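Long-range contacts in flavin prenyltransferase PAD1, mitochondrial (PDB 6QLG), which probably makes the prenylated FMN cofactor of a ferulic acid decarboxylase by joining a dimethylallyl group to N5 and C6 of the flavin: residues I43-T48 against K58-L63; H101-M106 against C138-S143; I201-G206 against G217-W222. All coordinates share one frame; numbering follows the deposited sequence.

Contact 1: I43-T48 against K58-L63; sequences IVVAMT and KVLIAL. With FMN (flavin mononucleotide), chain M.
This is the first beta-alpha unit of a Rossmann-like flavoprotein fold: strand 42-47 leads through the FMN-binding loop into helix 53-65, which runs back across the sheet before strand 69-74. The short axes of strand 43-47 and helix 58-63 are nearly antiparallel, 162° apart, and 9.9 Å from each other at their closest, the spacing of a helix laid on a sheet with one layer of branched aliphatic side chains between.

That layer is wholly apolar, and no hydrogen bond crosses it. Val45 is at its centre. With CG1 anti to the backbone N (chi1 -180°), both its methyls are presented to the helix, and Leu60 CD2 settles against the fork, 3.8 Å from Val45 CB. Leu63 meets Val45 tip to tip, its CD1 3.7 Å from Val45 CG2. Ile43 crosses Leu63 at about a right angle and uses both its branches: Ile43 CG2 lies 4.0 Å from Leu63 CD1, while Ile43 CD1 reaches Leu63 CD2. Val59 adds a looser methyl contact with Val45. The two leucines share one torsion, CG anti to the carbonyl carbon, but of the strand residues Leu60 meets Val45, whereas Leu63 bridges Val45 and Ile43.

Polar interactions lie at the margins. Lys58 takes no part in this layer; its NZ forms salt bridges with Glu198 and Asp202 of helix 197-210. Within the sheet, strand 119-125 pairs with the strand through Val44, and strand 69-74 pairs along the other edge through Ile43 and Val45. Where the strand ends, Thr48 enters the FMN pocket. Its OG1 is hydrogen-bonded to Pro124 O and Ser126 N, and the phosphate is met by carbon, Thr48 CB standing 3.4 Å from FMN O3P.

Contact 2: H101-M106 against C138-S143; sequences HNINDM and CDDLIS. With FMN (flavin mononucleotide), chain T.
Leu141 is the tight spot here, wrapped by the loop 101-106 at the start of helix 141-151. Its CG is anti to the backbone N (chi1 -173°), which sends CD2 against His101 CB at 3.5 Å and CD1 against the carbonyl oxygen of Asp105. The backbone locks the same place: Leu141 N donates to Ile103 O at 2.9 Å, in the carbonyl plane. Beside it the Ile103 side chain crosses Ile142 obliquely, CD1 3.6 Å from Ile142 CG1. Asp140 is the N-cap, its OD1 accepting from Ser143 N at 2.9 Å.

Toward the flavin, Met106 bends at chi2 and chi3 so that SD lies over the Asp140-Leu141 peptide and CE reaches FMN C3' at 3.7 Å. Cys138 O takes a weak hydrogen bond from FMN O3'; Ser126 and Lys128 of a neighbouring subunit also hold this FMN, so the pocket lies between subunits.

The outer side is looser: Asn102 and Asn104 point away into exposed positions, and an Asx turn, Asn104 N to Asn102 OD1, stiffens the type I turn there.

Val73 of strand 69-74 backs Ile103, Leu141 and Ile142, and helix 127-135 meets the same helix start, Thr129 touching Ile142 and Ala132 touching Ser143.

Contact 3: I201-G206 against G217-W222; sequences IDQSVG and GDFERW. With DMA (dimethylallyl diphosphate), chain N.
The side chain of Phe219 packed against a helix is what joins the C-terminal tail to helix 197-210, at the edge of the dimethylallyl diphosphate site. Its CG sits in the crowded position between the backbone N and the carbonyl carbon (chi1 75°); one face of the ring lies over Gln203 O, and CE1 is 3.6 Å from Gly206 CA. Gly206 offers only backbone here, and the ring comes down against its CA.

The ring's other ortho carbon, CD2, meets Gln203 CG at 3.6 Å, and the Gln203 amide stands at 90° to the ring plane. The chain of Gln203 bends at chi2 (-92°) to turn NE2 toward the ligand. There it makes a weak hydrogen bond to DMA O3B, 3.2 Å, and also donates to a water that in turn donates to Glu220 O at 2.8 Å, linking tail and helix through solvent. Tyr191 OH and Arg207 NE bind the same ligand.

Further along, Trp222 lays one face of its indole under the prenyl group, DMA C5 lying 3.5 Å from Trp222 CD2, and its NE1 is hydrogen-bonded to Ala107 O of a neighbouring subunit.

Helix 197-210 is itself held between the tail and helix 53-65, on which Ile201 and Val205 pack.

Overall arrangement
From the N terminus, contact 1 closes first, a short loop that pulls helix 53-65 back onto strand 42-47. Contact 2 then closes a longer excursion, from the loop after strand 99-100 to the start of helix 141-151, taking in strand 119-125 and helix 127-135. Contact 3 closes last, folding the tail onto helix 197-210. The three follow in series, none enclosing or crossing another. Contact 1 touches both of the others: Ile142 packs on Ala46, Met47 and Thr48, and Val205 packs on Val59. Contacts 2 and 3 lie on opposite sides of the chain's centre, their nearest atoms about 17 Å apart, each bordering a site that holds FMN and dimethylallyl diphosphate and is completed by another subunit.

Contact 1: I43-T48 against K58-L63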
loop_
_atom_site.group_PDB
_atom_site.type_symbol
_atom_site.label_atom_id
_atom_site.label_comp_id
_atom_site.label_asym_id
_atom_site.label_seq_id
_atom_site.Cartn_x
_atom_site.Cartn_y
_atom_site.Cartn_z
ATOM N N ILE B 43 -18.372 -29.001 -14.864
ATOM C CA ILE B 43 -17.078 -28.511 -14.409
ATOM C C ILE B 43 -16.150 -28.415 -15.611
ATOM O O ILE B 43 -16.004 -29.382 -16.368
ATOM C CB ILE B 43 -16.467 -29.414 -13.320
ATOM C CG1 ILE B 43 -17.227 -29.245 -12.003
ATOM C CG2 ILE B 43 -14.988 -29.099 -13.128
ATOM C CD1 ILE B 43 -16.542 -29.888 -10.816
ATOM N N VAL B 44 -15.541 -27.248 -15.795
ATOM C CA VAL B 44 -14.545 -27.061 -16.842
ATOM C C VAL B 44 -13.202 -27.569 -16.335
ATOM O O VAL B 44 -12.743 -27.177 -15.256
ATOM C CB VAL B 44 -14.458 -25.585 -17.259
ATOM C CG1 VAL B 44 -13.375 -25.396 -18.311
ATOM C CG2 VAL B 44 -15.804 -25.093 -17.773
ATOM N N VAL B 45 -12.575 -28.449 -17.109
ATOM C CA VAL B 45 -11.263 -28.996 -16.790
ATOM C C VAL B 45 -10.282 -28.457 -17.821
ATOM O O VAL B 45 -10.393 -28.761 -19.015
ATOM C CB VAL B 45 -11.267 -30.530 -16.777
ATOM C CG1 VAL B 45 -9.882 -31.059 -16.431
ATOM C CG2 VAL B 45 -12.312 -31.052 -15.799
ATOM N N ALA B 46 -9.324 -27.656 -17.370
ATOM C CA ALA B 46 -8.314 -27.076 -18.241
ATOM C C ALA B 46 -6.951 -27.653 -17.888
ATOM O O ALA B 46 -6.579 -27.706 -16.711
ATOM C CB ALA B 46 -8.294 -25.550 -18.124
ATOM N N MET B 47 -6.218 -28.093 -18.904
ATOM C CA MET B 47 -4.863 -28.597 -18.737
ATOM C C MET B 47 -3.892 -27.660 -19.439
ATOM O O MET B 47 -4.142 -27.227 -20.569
ATOM C CB MET B 47 -4.729 -30.018 -19.297
ATOM C CG MET B 47 -5.710 -31.019 -18.693
ATOM S SD MET B 47 -5.417 -32.733 -19.201
ATOM C CE MET B 47 -3.705 -32.945 -18.715
ATOM N N THR B 48 -2.794 -27.338 -18.760
ATOM C CA THR B 48 -1.753 -26.472 -19.293
ATOM C C THR B 48 -0.415 -27.201 -19.265
ATOM O O THR B 48 -0.284 -28.298 -18.716
ATOM C CB THR B 48 -1.656 -25.152 -18.508
ATOM O OG1 THR B 48 -1.197 -25.411 -17.176
ATOM C CG2 THR B 48 -3.007 -24.456 -18.448
ATOM N N LYS B 58 -6.355 -37.829 -14.279
ATOM C CA LYS B 58 -7.061 -38.492 -13.188
ATOM C C LYS B 58 -8.231 -37.660 -12.680
ATOM O O LYS B 58 -9.195 -38.218 -12.142
ATOM C CB LYS B 58 -6.090 -38.810 -12.053
ATOM C CG LYS B 58 -5.070 -39.876 -12.419
ATOM C CD LYS B 58 -4.644 -40.676 -11.204
ATOM C CE LYS B 58 -4.391 -42.128 -11.565
ATOM N NZ LYS B 58 -5.174 -43.047 -10.694
ATOM N N VAL B 59 -8.175 -36.335 -12.837
ATOM C CA VAL B 59 -9.328 -35.511 -12.488
ATOM C C VAL B 59 -10.493 -35.808 -13.425
ATOM O O VAL B 59 -11.643 -35.941 -12.987
ATOM C CB VAL B 59 -8.948 -34.018 -12.502
ATOM C CG1 VAL B 59 -10.194 -33.152 -12.603
ATOM C CG2 VAL B 59 -8.152 -33.658 -11.250
ATOM N N LEU B 60 -10.215 -35.928 -14.727
ATOM C CA LEU B 60 -11.269 -36.244 -15.686
ATOM C C LEU B 60 -11.898 -37.601 -15.389
ATOM O O LEU B 60 -13.121 -37.761 -15.478
ATOM C CB LEU B 60 -10.710 -36.214 -17.109
ATOM C CG LEU B 60 -10.426 -34.844 -17.726
ATOM C CD1 LEU B 60 -9.607 -34.993 -19.000
ATOM C CD2 LEU B 60 -11.720 -34.101 -18.003
ATOM N N ILE B 61 -11.076 -38.588 -15.031
ATOM C CA ILE B 61 -11.594 -39.916 -14.714
ATOM C C ILE B 61 -12.439 -39.873 -13.448
ATOM O O ILE B 61 -13.514 -40.482 -13.381
ATOM C CB ILE B 61 -10.432 -40.921 -14.588
ATOM C CG1 ILE B 61 -9.745 -41.116 -15.942
ATOM C CG2 ILE B 61 -10.923 -42.253 -14.035
ATOM C CD1 ILE B 61 -8.414 -41.831 -15.852
ATOM N N ALA B 62 -11.976 -39.143 -12.429
ATOM C CA ALA B 62 -12.705 -39.082 -11.166
ATOM C C ALA B 62 -14.035 -38.353 -11.322
ATOM O O ALA B 62 -15.038 -38.748 -10.716
ATOM C CB ALA B 62 -11.845 -38.408 -10.096
ATOM N N LEU B 63 -14.062 -37.287 -12.125
ATOM C CA LEU B 63 -15.305 -36.544 -12.313
ATOM C C LEU B 63 -16.313 -37.349 -13.126
ATOM O O LEU B 63 -17.521 -37.278 -12.871
ATOM C CB LEU B 63 -15.024 -35.202 -12.988
ATOM C CG LEU B 63 -14.333 -34.125 -12.148
ATOM C CD1 LEU B 63 -13.976 -32.931 -13.019
ATOM C CD2 LEU B 63 -15.213 -33.701 -10.984
HETATM N N1 FMN M . 5.959 -24.166 -16.511
HETATM C C2 FMN M . 5.596 -24.000 -15.191
HETATM O O2 FMN M . 5.214 -22.904 -14.799
HETATM N N3 FMN M . 5.667 -25.065 -14.321
HETATM C C4 FMN M . 6.101 -26.296 -14.778
HETATM O O4 FMN M . 6.172 -27.263 -14.017
HETATM C C4A FMN M . 6.468 -26.470 -16.106
HETATM N N5 FMN M . 6.898 -27.711 -16.538
HETATM C C5A FMN M . 7.265 -27.903 -17.857
HETATM C C6 FMN M . 7.699 -29.157 -18.302
HETATM C C7 FMN M . 8.073 -29.362 -19.628
HETATM C C7M FMN M . 8.538 -30.718 -20.087
HETATM C C8 FMN M . 8.001 -28.288 -20.516
HETATM C C8M FMN M . 8.398 -28.473 -21.956
HETATM C C9 FMN M . 7.570 -27.035 -20.065
HETATM C C9A FMN M . 7.196 -26.830 -18.741
HETATM N N10 FMN M . 6.751 -25.584 -18.300
HETATM C C10 FMN M . 6.396 -25.395 -16.976
HETATM C "C1'" FMN M . 6.696 -24.412 -19.242
HETATM C "C2'" FMN M . 5.339 -24.135 -19.889
HETATM O "O2'" FMN M . 4.945 -25.226 -20.696
HETATM C "C3'" FMN M . 5.447 -22.862 -20.729
HETATM O "O3'" FMN M . 5.644 -21.760 -19.871
HETATM C "C4'" FMN M . 4.219 -22.609 -21.594
HETATM O "O4'" FMN M . 4.293 -21.317 -22.155
HETATM C "C5'" FMN M . 2.933 -22.706 -20.790
HETATM O "O5'" FMN M . 1.860 -22.615 -21.697
HETATM P P FMN M . 0.360 -22.981 -21.248
HETATM O O1P FMN M . -0.611 -22.261 -22.150
HETATM O O2P FMN M . 0.175 -24.472 -21.381
HETATM O O3P FMN M . 0.101 -22.548 -19.822
#

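Contact 2: H101-M106 against C138-S143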
loop_
_atom_site.group_PDB
_atom_site.type_symbol
_atom_site.label_atom_id
_atom_site.label_comp_id
_atom_site.label_asym_id
_atom_site.label_seq_id
_atom_site.Cartn_x
_atom_site.Cartn_y
_atom_site.Cartn_z
ATOM N N HIS B 101 -13.314 -28.401 -26.127
ATOM C CA HIS B 101 -13.345 -27.129 -26.829
ATOM C C HIS B 101 -11.937 -26.730 -27.247
ATOM O O HIS B 101 -10.969 -26.972 -26.519
ATOM C CB HIS B 101 -13.972 -26.038 -25.958
ATOM C CG HIS B 101 -15.286 -26.429 -25.356
ATOM N ND1 HIS B 101 -16.473 -26.367 -26.054
ATOM C CD2 HIS B 101 -15.598 -26.894 -24.123
ATOM C CE1 HIS B 101 -17.460 -26.773 -25.276
ATOM N NE2 HIS B 101 -16.957 -27.099 -24.100
ATOM N N ASN B 102 -11.836 -26.123 -28.426
ATOM C CA ASN B 102 -10.548 -25.715 -28.971
ATOM C C ASN B 102 -9.986 -24.540 -28.177
ATOM O O ASN B 102 -10.709 -23.591 -27.858
ATOM C CB ASN B 102 -10.710 -25.341 -30.446
ATOM C CG ASN B 102 -9.387 -25.163 -31.164
ATOM O OD1 ASN B 102 -8.495 -24.461 -30.689
ATOM N ND2 ASN B 102 -9.259 -25.794 -32.327
ATOM N N ILE B 103 -8.687 -24.603 -27.867
ATOM C CA ILE B 103 -8.034 -23.558 -27.080
ATOM C C ILE B 103 -8.140 -22.197 -27.761
ATOM O O ILE B 103 -8.160 -21.156 -27.090
ATOM C CB ILE B 103 -6.564 -23.948 -26.813
ATOM C CG1 ILE B 103 -5.868 -22.906 -25.932
ATOM C CG2 ILE B 103 -5.804 -24.127 -28.122
ATOM C CD1 ILE B 103 -6.246 -22.983 -24.480
ATOM N N ASN B 104 -8.223 -22.174 -29.090
ATOM C CA ASN B 104 -8.303 -20.926 -29.840
ATOM C C ASN B 104 -9.732 -20.452 -30.062
ATOM O O ASN B 104 -9.929 -19.381 -30.645
ATOM C CB ASN B 104 -7.608 -21.078 -31.198
ATOM C CG ASN B 104 -6.221 -21.671 -31.085
ATOM O OD1 ASN B 104 -5.926 -22.709 -31.682
ATOM N ND2 ASN B 104 -5.358 -21.014 -30.322
ATOM N N ASP B 105 -10.731 -21.209 -29.613
ATOM C CA ASP B 105 -12.129 -20.921 -29.933
ATOM C C ASP B 105 -12.719 -20.039 -28.839
ATOM O O ASP B 105 -13.309 -20.519 -27.870
ATOM C CB ASP B 105 -12.915 -22.216 -30.100
ATOM C CG ASP B 105 -14.365 -21.976 -30.475
ATOM O OD1 ASP B 105 -14.714 -20.830 -30.831
ATOM O OD2 ASP B 105 -15.159 -22.938 -30.414
ATOM N N MET B 106 -12.577 -18.724 -29.011
ATOM C CA MET B 106 -13.135 -17.766 -28.064
ATOM C C MET B 106 -14.652 -17.654 -28.150
ATOM O O MET B 106 -15.244 -16.925 -27.348
ATOM C CB MET B 106 -12.497 -16.392 -28.280
ATOM C CG MET B 106 -10.979 -16.425 -28.336
ATOM S SD MET B 106 -10.250 -17.236 -26.902
ATOM C CE MET B 106 -10.681 -16.062 -25.626
ATOM N N CYS B 138 -6.638 -12.402 -21.109
ATOM C CA CYS B 138 -7.390 -13.622 -21.402
ATOM C C CYS B 138 -7.505 -13.813 -22.914
ATOM O O CYS B 138 -8.558 -13.623 -23.524
ATOM C CB CYS B 138 -8.763 -13.563 -20.737
ATOM S SG CYS B 138 -9.641 -11.987 -20.944
ATOM N N ASP B 139 -6.387 -14.217 -23.516
ATOM C CA ASP B 139 -6.286 -14.338 -24.965
ATOM C C ASP B 139 -6.400 -15.774 -25.476
ATOM O O ASP B 139 -6.210 -16.004 -26.674
ATOM C CB ASP B 139 -4.985 -13.691 -25.459
ATOM C CG ASP B 139 -3.797 -14.633 -25.418
ATOM O OD1 ASP B 139 -3.690 -15.443 -24.472
ATOM O OD2 ASP B 139 -2.955 -14.551 -26.341
ATOM N N ASP B 140 -6.703 -16.744 -24.611
ATOM C CA ASP B 140 -7.089 -18.076 -25.063
ATOM C C ASP B 140 -8.276 -18.548 -24.237
ATOM O O ASP B 140 -8.706 -17.883 -23.290
ATOM C CB ASP B 140 -5.918 -19.080 -25.015
ATOM C CG ASP B 140 -5.396 -19.342 -23.606
ATOM O OD1 ASP B 140 -6.189 -19.637 -22.688
ATOM O OD2 ASP B 140 -4.164 -19.274 -23.424
ATOM N N LEU B 141 -8.814 -19.715 -24.605
ATOM C CA LEU B 141 -10.063 -20.163 -23.998
ATOM C C LEU B 141 -9.892 -20.519 -22.527
ATOM O O LEU B 141 -10.828 -20.343 -21.740
ATOM C CB LEU B 141 -10.632 -21.357 -24.762
ATOM C CG LEU B 141 -12.025 -21.778 -24.285
ATOM C CD1 LEU B 141 -12.975 -20.590 -24.348
ATOM C CD2 LEU B 141 -12.553 -22.935 -25.107
ATOM N N ILE B 142 -8.720 -21.021 -22.134
ATOM C CA ILE B 142 -8.497 -21.362 -20.731
ATOM C C ILE B 142 -8.523 -20.106 -19.867
ATOM O O ILE B 142 -9.234 -20.042 -18.858
ATOM C CB ILE B 142 -7.177 -22.137 -20.568
ATOM C CG1 ILE B 142 -7.328 -23.560 -21.108
ATOM C CG2 ILE B 142 -6.748 -22.165 -19.106
ATOM C CD1 ILE B 142 -6.055 -24.373 -21.066
ATOM N N SER B 143 -7.762 -19.081 -20.258
ATOM C CA SER B 143 -7.683 -17.878 -19.434
ATOM C C SER B 143 -8.982 -17.082 -19.484
ATOM O O SER B 143 -9.397 -16.502 -18.474
ATOM C CB SER B 143 -6.492 -17.020 -19.867
ATOM O OG SER B 143 -6.459 -16.847 -21.272
HETATM N N1 FMN T . -14.674 -10.227 -24.032
HETATM C C2 FMN T . -14.912 -9.161 -23.190
HETATM O O2 FMN T . -14.063 -8.844 -22.361
HETATM N N3 FMN T . -16.099 -8.458 -23.283
HETATM C C4 FMN T . -17.051 -8.820 -24.221
HETATM O O4 FMN T . -18.116 -8.199 -24.316
HETATM C C4A FMN T . -16.809 -9.894 -25.070
HETATM N N5 FMN T . -17.759 -10.245 -26.002
HETATM C C5A FMN T . -17.527 -11.310 -26.849
HETATM C C6 FMN T . -18.486 -11.670 -27.794
HETATM C C7 FMN T . -18.243 -12.742 -28.642
HETATM C C7M FMN T . -19.266 -13.137 -29.661
HETATM C C8 FMN T . -17.050 -13.454 -28.552
HETATM C C8M FMN T . -16.806 -14.611 -29.479
HETATM C C9 FMN T . -16.095 -13.093 -27.608
HETATM C C9A FMN T . -16.330 -12.022 -26.756
HETATM N N10 FMN T . -15.375 -11.660 -25.818
HETATM C C10 FMN T . -15.616 -10.598 -24.972
HETATM C "C1'" FMN T . -14.083 -12.419 -25.692
HETATM C "C2'" FMN T . -12.940 -11.742 -26.436
HETATM O "O2'" FMN T . -13.221 -11.745 -27.816
HETATM C "C3'" FMN T . -11.650 -12.512 -26.187
HETATM O "O3'" FMN T . -11.170 -12.266 -24.883
HETATM C "C4'" FMN T . -10.568 -12.113 -27.183
HETATM O "O4'" FMN T . -9.369 -12.776 -26.852
HETATM C "C5'" FMN T . -10.279 -10.614 -27.157
HETATM O "O5'" FMN T . -9.255 -10.356 -28.096
HETATM P P FMN T . -8.948 -8.878 -28.662
HETATM O O1P FMN T . -7.538 -8.840 -29.209
HETATM O O2P FMN T . -9.945 -8.566 -29.753
HETATM O O3P FMN T . -9.065 -7.868 -27.540
#

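Contact 3: I201-G206 against G217-W222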
loop_
_atom_site.group_PDB
_atom_site.type_symbol
_atom_site.label_atom_id
_atom_site.label_comp_id
_atom_site.label_asym_id
_atom_site.label_seq_id
_atom_site.Cartn_x
_atom_site.Cartn_y
_atom_site.Cartn_z
ATOM N N ILE B 201 -1.098 -39.435 -6.009
ATOM C CA ILE B 201 -1.884 -38.674 -6.976
ATOM C C ILE B 201 -3.371 -38.782 -6.659
ATOM O O ILE B 201 -4.107 -37.788 -6.716
ATOM C CB ILE B 201 -1.581 -39.148 -8.410
ATOM C CG1 ILE B 201 -0.125 -38.862 -8.779
ATOM C CG2 ILE B 201 -2.508 -38.465 -9.403
ATOM C CD1 ILE B 201 0.221 -39.229 -10.208
ATOM N N ASP B 202 -3.835 -39.988 -6.318
ATOM C CA ASP B 202 -5.251 -40.188 -6.020
ATOM C C ASP B 202 -5.696 -39.336 -4.838
ATOM O O ASP B 202 -6.807 -38.793 -4.836
ATOM C CB ASP B 202 -5.528 -41.667 -5.739
ATOM C CG ASP B 202 -5.456 -42.527 -6.990
ATOM O OD1 ASP B 202 -5.620 -41.986 -8.104
ATOM O OD2 ASP B 202 -5.232 -43.749 -6.855
ATOM N N GLN B 203 -4.845 -39.212 -3.819
ATOM C CA GLN B 203 -5.185 -38.372 -2.676
ATOM C C GLN B 203 -5.247 -36.901 -3.073
ATOM O O GLN B 203 -6.170 -36.184 -2.670
ATOM C CB GLN B 203 -4.176 -38.590 -1.547
ATOM C CG GLN B 203 -4.597 -38.004 -0.207
ATOM C CD GLN B 203 -4.087 -36.587 0.000
ATOM O OE1 GLN B 203 -3.358 -36.049 -0.833
ATOM N NE2 GLN B 203 -4.462 -35.981 1.123
ATOM N N SER B 204 -4.279 -36.435 -3.868
ATOM C CA SER B 204 -4.296 -35.046 -4.322
ATOM C C SER B 204 -5.544 -34.750 -5.142
ATOM O O SER B 204 -6.180 -33.706 -4.961
ATOM C CB SER B 204 -3.040 -34.741 -5.140
ATOM O OG SER B 204 -1.869 -34.864 -4.354
ATOM N N VAL B 205 -5.909 -35.661 -6.048
ATOM C CA VAL B 205 -7.100 -35.461 -6.870
ATOM C C VAL B 205 -8.347 -35.411 -5.996
ATOM O O VAL B 205 -9.253 -34.597 -6.223
ATOM C CB VAL B 205 -7.196 -36.562 -7.943
ATOM C CG1 VAL B 205 -8.573 -36.563 -8.592
ATOM C CG2 VAL B 205 -6.105 -36.375 -8.989
ATOM N N GLY B 206 -8.411 -36.269 -4.977
ATOM C CA GLY B 206 -9.552 -36.243 -4.077
ATOM C C GLY B 206 -9.636 -34.957 -3.277
ATOM O O GLY B 206 -10.729 -34.447 -3.019
ATOM N N GLY B 217 -14.323 -40.696 -2.595
ATOM C CA GLY B 217 -14.300 -41.914 -1.806
ATOM C C GLY B 217 -13.181 -42.860 -2.165
ATOM O O GLY B 217 -13.267 -44.053 -1.865
ATOM N N ASP B 218 -12.120 -42.364 -2.801
ATOM C CA ASP B 218 -11.037 -43.210 -3.283
ATOM C C ASP B 218 -9.707 -42.849 -2.633
ATOM O O ASP B 218 -8.642 -43.078 -3.210
ATOM C CB ASP B 218 -10.936 -43.135 -4.807
ATOM C CG ASP B 218 -12.013 -43.950 -5.502
ATOM O OD1 ASP B 218 -12.540 -44.895 -4.877
ATOM O OD2 ASP B 218 -12.336 -43.648 -6.670
ATOM N N PHE B 219 -9.755 -42.286 -1.428
ATOM C CA PHE B 219 -8.548 -42.005 -0.664
ATOM C C PHE B 219 -8.919 -41.931 0.810
ATOM O O PHE B 219 -10.065 -41.649 1.167
ATOM C CB PHE B 219 -7.864 -40.709 -1.125
ATOM C CG PHE B 219 -8.565 -39.458 -0.678
ATOM C CD1 PHE B 219 -9.679 -38.993 -1.355
ATOM C CD2 PHE B 219 -8.106 -38.745 0.417
ATOM C CE1 PHE B 219 -10.326 -37.840 -0.946
ATOM C CE2 PHE B 219 -8.749 -37.593 0.831
ATOM C CZ PHE B 219 -9.859 -37.139 0.147
ATOM N N GLU B 220 -7.932 -42.191 1.664
ATOM C CA GLU B 220 -8.145 -42.251 3.106
ATOM C C GLU B 220 -8.068 -40.842 3.683
ATOM O O GLU B 220 -6.998 -40.225 3.694
ATOM C CB GLU B 220 -7.117 -43.168 3.764
ATOM N N ARG B 221 -9.200 -40.333 4.160
ATOM C CA ARG B 221 -9.211 -39.054 4.851
ATOM C C ARG B 221 -8.568 -39.196 6.226
ATOM O O ARG B 221 -8.613 -40.260 6.849
ATOM C CB ARG B 221 -10.642 -38.533 4.987
ATOM C CG ARG B 221 -11.383 -38.449 3.666
ATOM C CD ARG B 221 -12.715 -37.730 3.800
ATOM N NE ARG B 221 -13.314 -37.508 2.487
ATOM C CZ ARG B 221 -12.978 -36.515 1.670
ATOM N NH1 ARG B 221 -12.055 -35.633 2.037
ATOM N NH2 ARG B 221 -13.570 -36.397 0.489
ATOM N N TRP B 222 -7.955 -38.112 6.693
ATOM C CA TRP B 222 -7.292 -38.142 7.990
ATOM C C TRP B 222 -8.310 -38.301 9.113
ATOM O O TRP B 222 -9.346 -37.631 9.139
ATOM C CB TRP B 222 -6.472 -36.872 8.205
ATOM C CG TRP B 222 -5.807 -36.816 9.549
ATOM C CD1 TRP B 222 -6.168 -36.040 10.613
ATOM C CD2 TRP B 222 -4.665 -37.572 9.974
ATOM N NE1 TRP B 222 -5.321 -36.263 11.672
ATOM C CE2 TRP B 222 -4.390 -37.200 11.305
ATOM C CE3 TRP B 222 -3.848 -38.525 9.356
ATOM C CZ2 TRP B 222 -3.331 -37.748 12.029
ATOM C CZ3 TRP B 222 -2.798 -39.068 10.078
ATOM C CH2 TRP B 222 -2.550 -38.679 11.401
HETATM C C1 DMA N . -2.924 -32.872 6.883
HETATM O O1 DMA N . -4.114 -32.444 6.280
HETATM C C2 DMA N . -3.016 -32.688 8.396
HETATM C C3 DMA N . -2.870 -33.720 9.201
HETATM C C4 DMA N . -2.971 -33.523 10.710
HETATM C C5 DMA N . -2.605 -35.113 8.633
HETATM P PA DMA N . -4.118 -30.987 5.505
HETATM O O1A DMA N . -2.804 -30.281 5.759
HETATM O O2A DMA N . -5.259 -30.140 6.014
HETATM O O3A DMA N . -4.311 -31.217 3.886
HETATM P PB DMA N . -3.810 -32.572 3.098
HETATM O O1B DMA N . -2.559 -33.097 3.756
HETATM O O2B DMA N . -3.498 -32.235 1.659
HETATM O O3B DMA N . -4.902 -33.612 3.163
HETATM O O HOH W 1 -6.308 -37.553 3.069
#